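Local coordinates for protein endoglucanase (Clostridium thermocellum, PDB 2YIK) that probably hydrolyses internal beta-1,4-glucosidic bonds of cellulose as a family 9 glycoside hydrolase, at residues W207-S220 against F254-G268. Sequence-based numbering, arbitrary orientation.
Sequences WFITKEKPGTDIIS and FAEKNPKGVVQGEDG
In the helical domain of this family 9 glycoside hydrolase, the start of helix 216-233 is bound to the loop that leaves helix 238-257, the next helix in the chain. Thr216 and Asp217, the first residues of helix 216-233, each take a backbone N-H of that loop. Gly261 N donates to Thr216 OG1 at 3.1 Å, and Val263 N to Asp217 OD1 at 3.0 Å, the latter on the syn side of the carboxylate but 31° out of its plane. With chi1 at 60°, Asp217 CG lies between its own N and carbonyl carbon, which brings OD1 to the loop; OD2 is held by Ser275, and a water joins it to Val263 O. Another water bridges Pro214 O and Val262 O.

Next to these bonds, Val263 CG2 sits 3.5 Å from Gly215 CA and presses closely on Ile218 CD1, the two side chains crossing at about a right angle. Phe254 CG is anti to its backbone N (chi1 175°), and the ring reaches the turn at Thr210-Lys213, meeting Thr210 C in plane at its edge; Ile209 CG2 lies 3.7 Å from Phe254 CE1, and Ile219 CG1 touches Phe254 CD1. Ala255 CB fits against Ile219 CG2 and Ser220 OG.

At the far end, Gly268 CA lies over one face of Trp207, 3.7 Å from the centroid of the six-membered ring, a CH-pi contact; the indole NE1 is bonded to Gly185 O. Lys213 is extended beyond CG, and its NZ forms salt bridges with Asp267 OD2 (2.7 Å, on the syn lone pair of that oxygen) and with Glu266 OE2.

Both acidic groups thus share one ammonium, which should ease their mutual repulsion, while the Asp217 carboxylate, gripped through both oxygens, ties the helix start to the loop.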
ATOM      1  N   TRP A 207      16.231   6.963  -8.072  1.00 24.33           N
ATOM      2  CA  TRP A 207      15.925   8.321  -7.639  1.00 23.69           C
ATOM      3  C   TRP A 207      15.987   8.345  -6.113  1.00 24.40           C
ATOM      4  O   TRP A 207      15.417   7.483  -5.431  1.00 24.00           O
ATOM      5  CB  TRP A 207      14.551   8.758  -8.175  1.00 24.23           C
ATOM      6  CG  TRP A 207      14.354   8.460  -9.663  1.00 25.15           C
ATOM      7  CD1 TRP A 207      14.174   7.231 -10.232  1.00 25.33           C
ATOM      8  CD2 TRP A 207      14.298   9.408 -10.745  1.00 26.03           C
ATOM      9  NE1 TRP A 207      14.005   7.351 -11.591  1.00 24.31           N
ATOM     10  CE2 TRP A 207      14.075   8.673 -11.933  1.00 26.90           C
ATOM     11  CE3 TRP A 207      14.413  10.800 -10.824  1.00 26.02           C
ATOM     12  CZ2 TRP A 207      13.963   9.289 -13.190  1.00 26.24           C
ATOM     13  CZ3 TRP A 207      14.300  11.414 -12.079  1.00 28.23           C
ATOM     14  CH2 TRP A 207      14.077  10.654 -13.241  1.00 26.86           C
ATOM     15  N   PHE A 208      16.697   9.339  -5.586  1.00 24.03           N
ATOM     16  CA  PHE A 208      16.923   9.446  -4.152  1.00 24.07           C
ATOM     17  C   PHE A 208      16.451  10.733  -3.508  1.00 23.55           C
ATOM     18  O   PHE A 208      16.553  11.802  -4.105  1.00 24.78           O
ATOM     19  CB  PHE A 208      18.428   9.325  -3.850  1.00 22.77           C
ATOM     20  CG  PHE A 208      19.043   8.012  -4.256  1.00 23.83           C
ATOM     21  CD1 PHE A 208      19.147   7.652  -5.595  1.00 21.86           C
ATOM     22  CD2 PHE A 208      19.536   7.138  -3.288  1.00 24.09           C
ATOM     23  CE1 PHE A 208      19.727   6.443  -5.965  1.00 21.92           C
ATOM     24  CE2 PHE A 208      20.117   5.928  -3.652  1.00 23.70           C
ATOM     25  CZ  PHE A 208      20.213   5.581  -4.991  1.00 22.40           C
ATOM     26  N   ILE A 209      15.938  10.625  -2.283  1.00 25.15           N
ATOM     27  CA  ILE A 209      15.537  11.809  -1.530  1.00 25.35           C
ATOM     28  C   ILE A 209      16.760  12.123  -0.673  1.00 26.43           C
ATOM     29  O   ILE A 209      17.384  11.230  -0.091  1.00 25.66           O
ATOM     30  CB  ILE A 209      14.317  11.584  -0.604  1.00 26.20           C
ATOM     31  CG1 ILE A 209      13.039  11.515  -1.436  1.00 28.45           C
ATOM     32  CG2 ILE A 209      14.179  12.749   0.382  1.00 22.87           C
ATOM     33  CD1 ILE A 209      12.397  10.166  -1.426  1.00 33.92           C
ATOM     34  N   THR A 210      17.072  13.405  -0.600  1.00 26.60           N
ATOM     35  CA  THR A 210      18.227  13.921   0.105  1.00 27.81           C
ATOM     36  C   THR A 210      17.760  15.122   0.935  1.00 28.78           C
ATOM     37  O   THR A 210      16.653  15.616   0.728  1.00 28.73           O
ATOM     38  CB  THR A 210      19.260  14.316  -0.984  1.00 28.43           C
ATOM     39  OG1 THR A 210      20.234  13.276  -1.123  1.00 29.87           O
ATOM     40  CG2 THR A 210      19.892  15.624  -0.701  1.00 26.37           C
ATOM     41  N   LYS A 211      18.581  15.596   1.868  1.00 28.68           N
ATOM     42  CA  LYS A 211      18.185  16.747   2.669  1.00 29.74           C
ATOM     43  C   LYS A 211      18.164  18.014   1.805  1.00 30.12           C
ATOM     44  O   LYS A 211      17.671  19.058   2.232  1.00 29.15           O
ATOM     45  CB  LYS A 211      19.154  16.952   3.834  1.00 30.79           C
ATOM     46  CG  LYS A 211      20.472  17.627   3.448  1.00 35.55           C
ATOM     47  CD  LYS A 211      21.493  17.534   4.572  1.00 37.85           C
ATOM     48  CE  LYS A 211      21.006  18.223   5.835  1.00 41.98           C
ATOM     49  NZ  LYS A 211      21.292  19.696   5.812  1.00 47.08           N
ATOM     50  N   GLU A 212      18.693  17.913   0.590  1.00 30.34           N
ATOM     51  CA  GLU A 212      18.763  19.060  -0.310  1.00 31.86           C
ATOM     52  C   GLU A 212      17.444  19.463  -0.974  1.00 31.07           C
ATOM     53  O   GLU A 212      17.333  20.563  -1.508  1.00 31.10           O
ATOM     54  CB  GLU A 212      19.860  18.815  -1.351  1.00 32.10           C
ATOM     55  CG  GLU A 212      21.211  18.567  -0.676  1.00 37.32           C
ATOM     56  CD  GLU A 212      22.387  18.520  -1.626  1.00 38.72           C
ATOM     57  OE1 GLU A 212      22.178  18.426  -2.852  1.00 42.48           O
ATOM     58  OE2 GLU A 212      23.535  18.564  -1.137  1.00 41.79           O
ATOM     59  N   LYS A 213      16.445  18.586  -0.929  1.00 30.01           N
ATOM     60  CA  LYS A 213      15.133  18.891  -1.501  1.00 29.30           C
ATOM     61  C   LYS A 213      14.102  18.056  -0.737  1.00 28.08           C
ATOM     62  O   LYS A 213      14.335  16.887  -0.458  1.00 27.05           O
ATOM     63  CB  LYS A 213      15.099  18.559  -2.997  1.00 30.06           C
ATOM     64  CG  LYS A 213      14.011  19.308  -3.771  1.00 31.51           C
ATOM     65  CD  LYS A 213      14.137  19.095  -5.283  1.00 32.86           C
ATOM     66  CE  LYS A 213      13.144  19.964  -6.067  1.00 33.00           C
ATOM     67  NZ  LYS A 213      13.168  19.677  -7.540  1.00 33.14           N
ATOM     68  N   PRO A 214      12.949  18.652  -0.383  1.00 27.35           N
ATOM     69  CA  PRO A 214      11.905  17.937   0.360  1.00 27.56           C
ATOM     70  C   PRO A 214      11.378  16.677  -0.313  1.00 26.87           C
ATOM     71  O   PRO A 214      11.295  16.597  -1.540  1.00 26.26           O
ATOM     72  CB  PRO A 214      10.806  18.992   0.530  1.00 27.74           C
ATOM     73  CG  PRO A 214      11.567  20.295   0.500  1.00 27.97           C
ATOM     74  CD  PRO A 214      12.548  20.049  -0.629  1.00 27.71           C
ATOM     75  N   GLY A 215      11.031  15.697   0.512  1.00 25.03           N
ATOM     76  CA  GLY A 215      10.485  14.447   0.025  1.00 25.24           C
ATOM     77  C   GLY A 215       9.644  13.883   1.146  1.00 24.12           C
ATOM     78  O   GLY A 215       9.467  12.676   1.266  1.00 23.23           O
ATOM     79  N   THR A 216       9.123  14.794   1.959  1.00 23.95           N
ATOM     80  CA  THR A 216       8.317  14.476   3.127  1.00 23.27           C
ATOM     81  C   THR A 216       7.222  13.436   2.948  1.00 25.15           C
ATOM     82  O   THR A 216       7.058  12.556   3.792  1.00 25.05           O
ATOM     83  CB  THR A 216       7.690  15.754   3.685  1.00 23.76           C
ATOM     84  OG1 THR A 216       8.656  16.809   3.599  1.00 24.52           O
ATOM     85  CG2 THR A 216       7.280  15.565   5.148  1.00 21.07           C
ATOM     86  N   ASP A 217       6.471  13.520   1.856  1.00 25.22           N
ATOM     87  CA  ASP A 217       5.396  12.563   1.648  1.00 25.08           C
ATOM     88  C   ASP A 217       5.901  11.122   1.542  1.00 24.36           C
ATOM     89  O   ASP A 217       5.417  10.248   2.262  1.00 25.39           O
ATOM     90  CB  ASP A 217       4.554  12.953   0.422  1.00 24.29           C
ATOM     91  CG  ASP A 217       5.364  13.005  -0.863  1.00 28.69           C
ATOM     92  OD1 ASP A 217       6.567  13.343  -0.798  1.00 26.85           O
ATOM     93  OD2 ASP A 217       4.791  12.720  -1.941  1.00 28.10           O
ATOM     94  N   ILE A 218       6.876  10.872   0.672  1.00 23.43           N
ATOM     95  CA  ILE A 218       7.404   9.514   0.515  1.00 23.75           C
ATOM     96  C   ILE A 218       8.183   9.038   1.743  1.00 22.81           C
ATOM     97  O   ILE A 218       8.076   7.879   2.129  1.00 21.55           O
ATOM     98  CB  ILE A 218       8.326   9.377  -0.736  1.00 25.21           C
ATOM     99  CG1 ILE A 218       7.504   9.456  -2.024  1.00 23.81           C
ATOM    100  CG2 ILE A 218       9.052   8.045  -0.707  1.00 23.31           C
ATOM    101  CD1 ILE A 218       7.074  10.839  -2.358  1.00 33.93           C
ATOM    102  N   ILE A 219       8.969   9.926   2.348  1.00 23.73           N
ATOM    103  CA  ILE A 219       9.746   9.566   3.536  1.00 24.29           C
ATOM    104  C   ILE A 219       8.789   9.112   4.645  1.00 23.56           C
ATOM    105  O   ILE A 219       8.997   8.072   5.267  1.00 24.50           O
ATOM    106  CB  ILE A 219      10.607  10.764   4.060  1.00 24.34           C
ATOM    107  CG1 ILE A 219      11.827  11.015   3.161  1.00 26.88           C
ATOM    108  CG2 ILE A 219      11.190  10.422   5.421  1.00 21.48           C
ATOM    109  CD1 ILE A 219      11.552  10.866   1.712  1.00 35.89           C
ATOM    110  N   SER A 220       7.732   9.889   4.869  1.00 22.51           N
ATOM    111  CA  SER A 220       6.741   9.571   5.894  1.00 23.14           C
ATOM    112  C   SER A 220       5.939   8.315   5.565  1.00 22.96           C
ATOM    113  O   SER A 220       5.685   7.494   6.442  1.00 21.87           O
ATOM    114  CB  SER A 220       5.781  10.746   6.092  1.00 22.93           C
ATOM    115  OG  SER A 220       6.473  11.886   6.569  1.00 23.48           O
ATOM    116  N   PHE A 254      14.021  12.404   9.822  1.00 24.41           N
ATOM    117  CA  PHE A 254      14.523  13.059   8.627  1.00 24.26           C
ATOM    118  C   PHE A 254      13.390  13.932   8.069  1.00 24.21           C
ATOM    119  O   PHE A 254      13.608  15.079   7.693  1.00 23.11           O
ATOM    120  CB  PHE A 254      14.951  11.991   7.610  1.00 24.87           C
ATOM    121  CG  PHE A 254      15.383  12.537   6.273  1.00 26.20           C
ATOM    122  CD1 PHE A 254      14.434  12.845   5.298  1.00 25.96           C
ATOM    123  CD2 PHE A 254      16.733  12.716   5.975  1.00 26.27           C
ATOM    124  CE1 PHE A 254      14.819  13.310   4.032  1.00 26.85           C
ATOM    125  CE2 PHE A 254      17.135  13.181   4.709  1.00 27.13           C
ATOM    126  CZ  PHE A 254      16.171  13.483   3.738  1.00 26.93           C
ATOM    127  N   ALA A 255      12.178  13.386   8.030  1.00 23.13           N
ATOM    128  CA  ALA A 255      11.030  14.140   7.521  1.00 23.90           C
ATOM    129  C   ALA A 255      10.730  15.328   8.429  1.00 24.47           C
ATOM    130  O   ALA A 255      10.463  16.430   7.962  1.00 24.91           O
ATOM    131  CB  ALA A 255       9.790  13.231   7.414  1.00 22.53           C
ATOM    132  N   GLU A 256      10.787  15.097   9.735  1.00 25.27           N
ATOM    133  CA  GLU A 256      10.506  16.143  10.710  1.00 26.16           C
ATOM    134  C   GLU A 256      11.510  17.294  10.672  1.00 27.50           C
ATOM    135  O   GLU A 256      11.129  18.456  10.610  1.00 26.80           O
ATOM    136  CB  GLU A 256      10.490  15.551  12.118  1.00 25.73           C
ATOM    137  CG  GLU A 256      10.130  16.551  13.194  1.00 27.55           C
ATOM    138  CD  GLU A 256      10.219  15.969  14.584  1.00 29.09           C
ATOM    139  OE1 GLU A 256      10.046  14.745  14.737  1.00 28.76           O
ATOM    140  OE2 GLU A 256      10.446  16.740  15.534  1.00 33.57           O
ATOM    141  N   LYS A 257      12.791  16.941  10.708  1.00 29.93           N
ATOM    142  CA  LYS A 257      13.895  17.895  10.724  1.00 31.65           C
ATOM    143  C   LYS A 257      14.135  18.731   9.476  1.00 32.11           C
ATOM    144  O   LYS A 257      14.587  19.871   9.570  1.00 32.11           O
ATOM    145  CB  LYS A 257      15.189  17.156  11.061  1.00 33.93           C
ATOM    146  CG  LYS A 257      15.553  17.148  12.542  1.00 39.81           C
ATOM    147  CD  LYS A 257      14.369  16.811  13.436  1.00 42.44           C
ATOM    148  CE  LYS A 257      14.763  16.891  14.919  1.00 44.40           C
ATOM    149  NZ  LYS A 257      15.878  15.935  15.250  1.00 45.70           N
ATOM    150  N   ASN A 258      13.843  18.175   8.308  1.00 30.41           N
ATOM    151  CA  ASN A 258      14.091  18.889   7.063  1.00 29.75           C
ATOM    152  C   ASN A 258      12.883  19.636   6.491  1.00 29.78           C
ATOM    153  O   ASN A 258      11.742  19.364   6.858  1.00 28.94           O
ATOM    154  CB  ASN A 258      14.658  17.902   6.035  1.00 30.42           C
ATOM    155  CG  ASN A 258      16.014  17.333   6.461  1.00 30.83           C
ATOM    156  OD1 ASN A 258      16.199  16.116   6.545  1.00 32.34           O
ATOM    157  ND2 ASN A 258      16.969  18.221   6.728  1.00 30.48           N
ATOM    158  N   PRO A 259      13.132  20.618   5.601  1.00 29.28           N
ATOM    159  CA  PRO A 259      12.042  21.392   4.992  1.00 28.63           C
ATOM    160  C   PRO A 259      10.961  20.484   4.404  1.00 27.55           C
ATOM    161  O   PRO A 259      11.249  19.435   3.830  1.00 26.15           O
ATOM    162  CB  PRO A 259      12.768  22.222   3.935  1.00 27.88           C
ATOM    163  CG  PRO A 259      14.063  22.541   4.643  1.00 28.51           C
ATOM    164  CD  PRO A 259      14.442  21.173   5.213  1.00 29.04           C
ATOM    165  N   LYS A 260       9.716  20.917   4.548  1.00 26.59           N
ATOM    166  CA  LYS A 260       8.556  20.164   4.092  1.00 26.76           C
ATOM    167  C   LYS A 260       8.184  20.349   2.619  1.00 27.71           C
ATOM    168  O   LYS A 260       8.342  21.431   2.053  1.00 28.92           O
ATOM    169  CB  LYS A 260       7.360  20.534   4.970  1.00 25.10           C
ATOM    170  CG  LYS A 260       7.621  20.392   6.476  1.00 26.96           C
ATOM    171  CD  LYS A 260       7.841  18.927   6.876  1.00 26.37           C
ATOM    172  CE  LYS A 260       8.190  18.780   8.355  1.00 26.04           C
ATOM    173  NZ  LYS A 260       9.518  19.368   8.685  1.00 24.57           N
ATOM    174  N   GLY A 261       7.679  19.278   2.011  1.00 26.41           N
ATOM    175  CA  GLY A 261       7.263  19.320   0.622  1.00 26.64           C
ATOM    176  C   GLY A 261       7.058  17.915   0.089  1.00 27.68           C
ATOM    177  O   GLY A 261       7.375  16.939   0.769  1.00 27.97           O
ATOM    178  N   VAL A 262       6.521  17.795  -1.120  1.00 26.92           N
ATOM    179  CA  VAL A 262       6.320  16.476  -1.707  1.00 26.01           C
ATOM    180  C   VAL A 262       7.370  16.252  -2.787  1.00 25.28           C
ATOM    181  O   VAL A 262       7.906  17.204  -3.347  1.00 25.10           O
ATOM    182  CB  VAL A 262       4.903  16.330  -2.334  1.00 27.53           C
ATOM    183  CG1 VAL A 262       3.835  16.565  -1.268  1.00 25.51           C
ATOM    184  CG2 VAL A 262       4.732  17.305  -3.498  1.00 26.29           C
ATOM    185  N   VAL A 263       7.693  14.995  -3.061  1.00 24.98           N
ATOM    186  CA  VAL A 263       8.652  14.708  -4.112  1.00 25.53           C
ATOM    187  C   VAL A 263       8.002  15.214  -5.407  1.00 27.81           C
ATOM    188  O   VAL A 263       6.835  14.921  -5.687  1.00 28.04           O
ATOM    189  CB  VAL A 263       8.951  13.196  -4.195  1.00 25.99           C
ATOM    190  CG1 VAL A 263       9.725  12.881  -5.467  1.00 25.65           C
ATOM    191  CG2 VAL A 263       9.773  12.770  -2.972  1.00 25.73           C
ATOM    192  N   GLN A 264       8.756  15.995  -6.175  1.00 28.57           N
ATOM    193  CA  GLN A 264       8.264  16.582  -7.420  1.00 29.70           C
ATOM    194  C   GLN A 264       8.299  15.629  -8.607  1.00 29.20           C
ATOM    195  O   GLN A 264       9.113  14.704  -8.652  1.00 27.76           O
ATOM    196  CB  GLN A 264       9.067  17.844  -7.753  1.00 31.08           C
ATOM    197  CG  GLN A 264       8.962  18.937  -6.707  1.00 32.10           C
ATOM    198  CD  GLN A 264       7.557  19.514  -6.614  1.00 35.77           C
ATOM    199  OE1 GLN A 264       7.057  20.110  -7.572  1.00 35.73           O
ATOM    200  NE2 GLN A 264       6.910  19.337  -5.460  1.00 35.51           N
ATOM    201  N   GLY A 265       7.412  15.871  -9.569  1.00 29.81           N
ATOM    202  CA  GLY A 265       7.338  15.029 -10.751  1.00 28.88           C
ATOM    203  C   GLY A 265       8.657  14.837 -11.479  1.00 29.83           C
ATOM    204  O   GLY A 265       8.995  13.720 -11.876  1.00 30.23           O
ATOM    205  N   GLU A 266       9.410  15.920 -11.654  1.00 30.38           N
ATOM    206  CA  GLU A 266      10.699  15.865 -12.350  1.00 31.64           C
ATOM    207  C   GLU A 266      11.741  15.061 -11.578  1.00 31.06           C
ATOM    208  O   GLU A 266      12.768  14.670 -12.131  1.00 29.73           O
ATOM    209  CB  GLU A 266      11.245  17.275 -12.558  1.00 34.14           C
ATOM    210  CG  GLU A 266      11.394  18.036 -11.249  1.00 39.05           C
ATOM    211  CD  GLU A 266      12.036  19.398 -11.423  1.00 44.09           C
ATOM    212  OE1 GLU A 266      12.340  19.767 -12.582  1.00 45.89           O
ATOM    213  OE2 GLU A 266      12.238  20.100 -10.404  1.00 44.49           O
ATOM    214  N   ASP A 267      11.490  14.824 -10.297  1.00 29.82           N
ATOM    215  CA  ASP A 267      12.452  14.080  -9.500  1.00 29.75           C
ATOM    216  C   ASP A 267      12.049  12.636  -9.364  1.00 30.20           C
ATOM    217  O   ASP A 267      12.352  11.956  -8.374  1.00 28.51           O
ATOM    218  CB  ASP A 267      12.635  14.737  -8.140  1.00 30.69           C
ATOM    219  CG  ASP A 267      13.085  16.188  -8.261  1.00 32.28           C
ATOM    220  OD1 ASP A 267      13.915  16.473  -9.150  1.00 33.42           O
ATOM    221  OD2 ASP A 267      12.624  17.041  -7.473  1.00 31.51           O
ATOM    222  N   GLY A 268      11.333  12.183 -10.393  1.00 29.42           N
ATOM    223  CA  GLY A 268      10.917  10.784 -10.459  1.00 30.98           C
ATOM    224  C   GLY A 268       9.507  10.323 -10.755  1.00 32.03           C
ATOM    225  O   GLY A 268       9.360   9.540 -11.733  1.00 32.35           O
TER
HETATM  226  O   HOH W   1      10.461  18.265  -3.336  1.00 27.48           O
HETATM  227  O   HOH W   2      10.824  16.978   5.430  1.00 24.48           O
HETATM  228  O   HOH W   3       5.734  12.393  -4.606  1.00 25.04           O